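PDB 4QO5: cytochrome c-552/4 domain-containing protein from Ignicoccus hospitalis KIN4/I, which is of unknown function but binds eight c-type hemes in each subunit and, as a membrane-associated multiheme cytochrome, probably takes part in electron transfer. Local coordinates for residues R496-Y499 / Q500-D504. Residues are numbered along the deposited sequence; the frame is centred on the assembly and turned at random.
Sequences RGWY and QLTKD
Gly-497 accepts the first i-to-i+4 bond of the helix 498-520: Leu-501 N gives its hydrogen to Gly-497 O at 2.9 Å. Gly-497 is the N-cap residue. Two more backbone bonds follow, from Thr-502 N to Trp-498 O (2.9 Å) and from Lys-503 N to Tyr-499 O. Residues 496-504 run without a break from the residues before the helix into its first turns.

The side chains pack locally. Leu-501 runs alongside the Trp-498 ring, with Trp-498 CZ3 3.8 Å from Leu-501 CD2. The methyl CG2 of Thr-502 sits at the edge of the same ring. With chi1 at 170°, CG opposite the backbone nitrogen, the Tyr-499 ring stands out from the helix and leans a little toward Lys-503. Tyr-499 CE2 is 3.9 Å from Lys-503 CD, on an extended lysine chain. Gln-500 bends at chi2 (-69°). This brings Gln-500 NE2 in plane to the tyrosine edge, 3.8 Å from Tyr-499 CD2, with ring and amide planes 82° apart; NE2 also makes a hydrogen bond to Phe-494 O. Glu-471 OE2 of the second subunit takes a hydrogen bond from Tyr-499 OH and a salt bridge from Lys-503 NZ. A leucine at Tyr-499 would probably leave that glutamate with one partner fewer and strip the lysine chain of its aromatic neighbour.

The Tyr-499 side chain lies about 5 Å from a bound heme c, so this helix start and subunit interface are close to a heme. Arg-496 forms a salt bridge with Asp-241, and Trp-498 and Leu-501 set the start of the C-terminal helix against helix 413-447, with Trp-498 also touching helix 464-485.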
loop_
_atom_site.group_PDB
_atom_site.type_symbol
_atom_site.label_atom_id
_atom_site.label_comp_id
_atom_site.label_asym_id
_atom_site.label_seq_id
_atom_site.Cartn_x
_atom_site.Cartn_y
_atom_site.Cartn_z
ATOM N N ARG A 496 4.542 3.225 -11.129
ATOM C CA ARG A 496 5.655 2.344 -11.499
ATOM C C ARG A 496 5.576 1.996 -12.987
ATOM O O ARG A 496 6.184 1.049 -13.435
ATOM C CB ARG A 496 5.609 1.063 -10.658
ATOM C CG ARG A 496 6.977 0.422 -10.383
ATOM C CD ARG A 496 7.799 1.277 -9.408
ATOM N NE ARG A 496 7.263 1.241 -8.050
ATOM C CZ ARG A 496 7.691 2.027 -7.066
ATOM N NH1 ARG A 496 8.656 2.903 -7.298
ATOM N NH2 ARG A 496 7.159 1.938 -5.857
ATOM N N GLY A 497 4.832 2.784 -13.752
ATOM C CA GLY A 497 4.512 2.405 -15.124
ATOM C C GLY A 497 5.076 3.313 -16.194
ATOM O O GLY A 497 6.243 3.690 -16.125
ATOM N N TRP A 498 4.256 3.652 -17.198
ATOM C CA TRP A 498 4.750 4.382 -18.365
ATOM C C TRP A 498 5.464 5.678 -18.024
ATOM O O TRP A 498 6.487 6.005 -18.627
ATOM C CB TRP A 498 3.635 4.645 -19.400
ATOM C CG TRP A 498 3.465 3.477 -20.320
ATOM C CD1 TRP A 498 2.395 2.627 -20.388
ATOM C CD2 TRP A 498 4.420 2.996 -21.268
ATOM N NE1 TRP A 498 2.621 1.660 -21.340
ATOM C CE2 TRP A 498 3.864 1.860 -21.884
ATOM C CE3 TRP A 498 5.701 3.414 -21.652
ATOM C CZ2 TRP A 498 4.542 1.128 -22.864
ATOM C CZ3 TRP A 498 6.371 2.686 -22.634
ATOM C CH2 TRP A 498 5.789 1.562 -23.227
ATOM N N TYR A 499 4.923 6.425 -17.067
ATOM C CA TYR A 499 5.533 7.686 -16.698
ATOM C C TYR A 499 6.943 7.436 -16.163
ATOM O O TYR A 499 7.892 8.138 -16.524
ATOM C CB TYR A 499 4.680 8.458 -15.673
ATOM C CG TYR A 499 5.442 9.635 -15.122
ATOM C CD1 TYR A 499 5.442 10.864 -15.778
ATOM C CD2 TYR A 499 6.202 9.502 -13.967
ATOM C CE1 TYR A 499 6.180 11.924 -15.285
ATOM C CE2 TYR A 499 6.937 10.541 -13.479
ATOM C CZ TYR A 499 6.924 11.750 -14.129
ATOM O OH TYR A 499 7.673 12.774 -13.603
ATOM N N GLN A 500 7.080 6.426 -15.311
ATOM C CA GLN A 500 8.383 6.135 -14.713
ATOM C C GLN A 500 9.367 5.636 -15.758
ATOM O O GLN A 500 10.556 5.982 -15.725
ATOM C CB GLN A 500 8.256 5.129 -13.569
ATOM C CG GLN A 500 7.410 5.637 -12.408
ATOM C CD GLN A 500 8.085 6.765 -11.636
ATOM O OE1 GLN A 500 9.298 6.957 -11.722
ATOM N NE2 GLN A 500 7.291 7.530 -10.901
ATOM N N LEU A 501 8.866 4.834 -16.696
ATOM C CA LEU A 501 9.726 4.266 -17.729
ATOM C C LEU A 501 10.265 5.381 -18.632
ATOM O O LEU A 501 11.462 5.442 -18.907
ATOM C CB LEU A 501 8.966 3.220 -18.547
ATOM C CG LEU A 501 9.688 2.508 -19.692
ATOM C CD1 LEU A 501 11.060 2.046 -19.250
ATOM C CD2 LEU A 501 8.863 1.314 -20.171
ATOM N N THR A 502 9.386 6.276 -19.086
ATOM C CA THR A 502 9.845 7.370 -19.926
ATOM C C THR A 502 10.727 8.355 -19.143
ATOM O O THR A 502 11.660 8.947 -19.698
ATOM C CB THR A 502 8.663 8.098 -20.625
ATOM O OG1 THR A 502 7.704 8.496 -19.642
ATOM C CG2 THR A 502 7.993 7.157 -21.649
ATOM N N LYS A 503 10.439 8.536 -17.857
ATOM C CA LYS A 503 11.315 9.333 -17.000
ATOM C C LYS A 503 12.709 8.695 -16.893
ATOM O O LYS A 503 13.738 9.379 -16.975
ATOM C CB LYS A 503 10.705 9.482 -15.605
ATOM C CG LYS A 503 11.545 10.303 -14.646
ATOM C CD LYS A 503 10.866 10.395 -13.291
ATOM C CE LYS A 503 11.831 10.870 -12.225
ATOM N NZ LYS A 503 11.204 10.859 -10.872
ATOM N N ASP A 504 12.736 7.380 -16.725
ATOM C CA ASP A 504 14.003 6.662 -16.606
ATOM C C ASP A 504 14.866 6.817 -17.864
ATOM O O ASP A 504 16.064 7.077 -17.770
ATOM C CB ASP A 504 13.740 5.189 -16.323
ATOM C CG ASP A 504 14.947 4.484 -15.746
ATOM O OD1 ASP A 504 15.839 5.165 -15.199
ATOM O OD2 ASP A 504 14.994 3.244 -15.835
#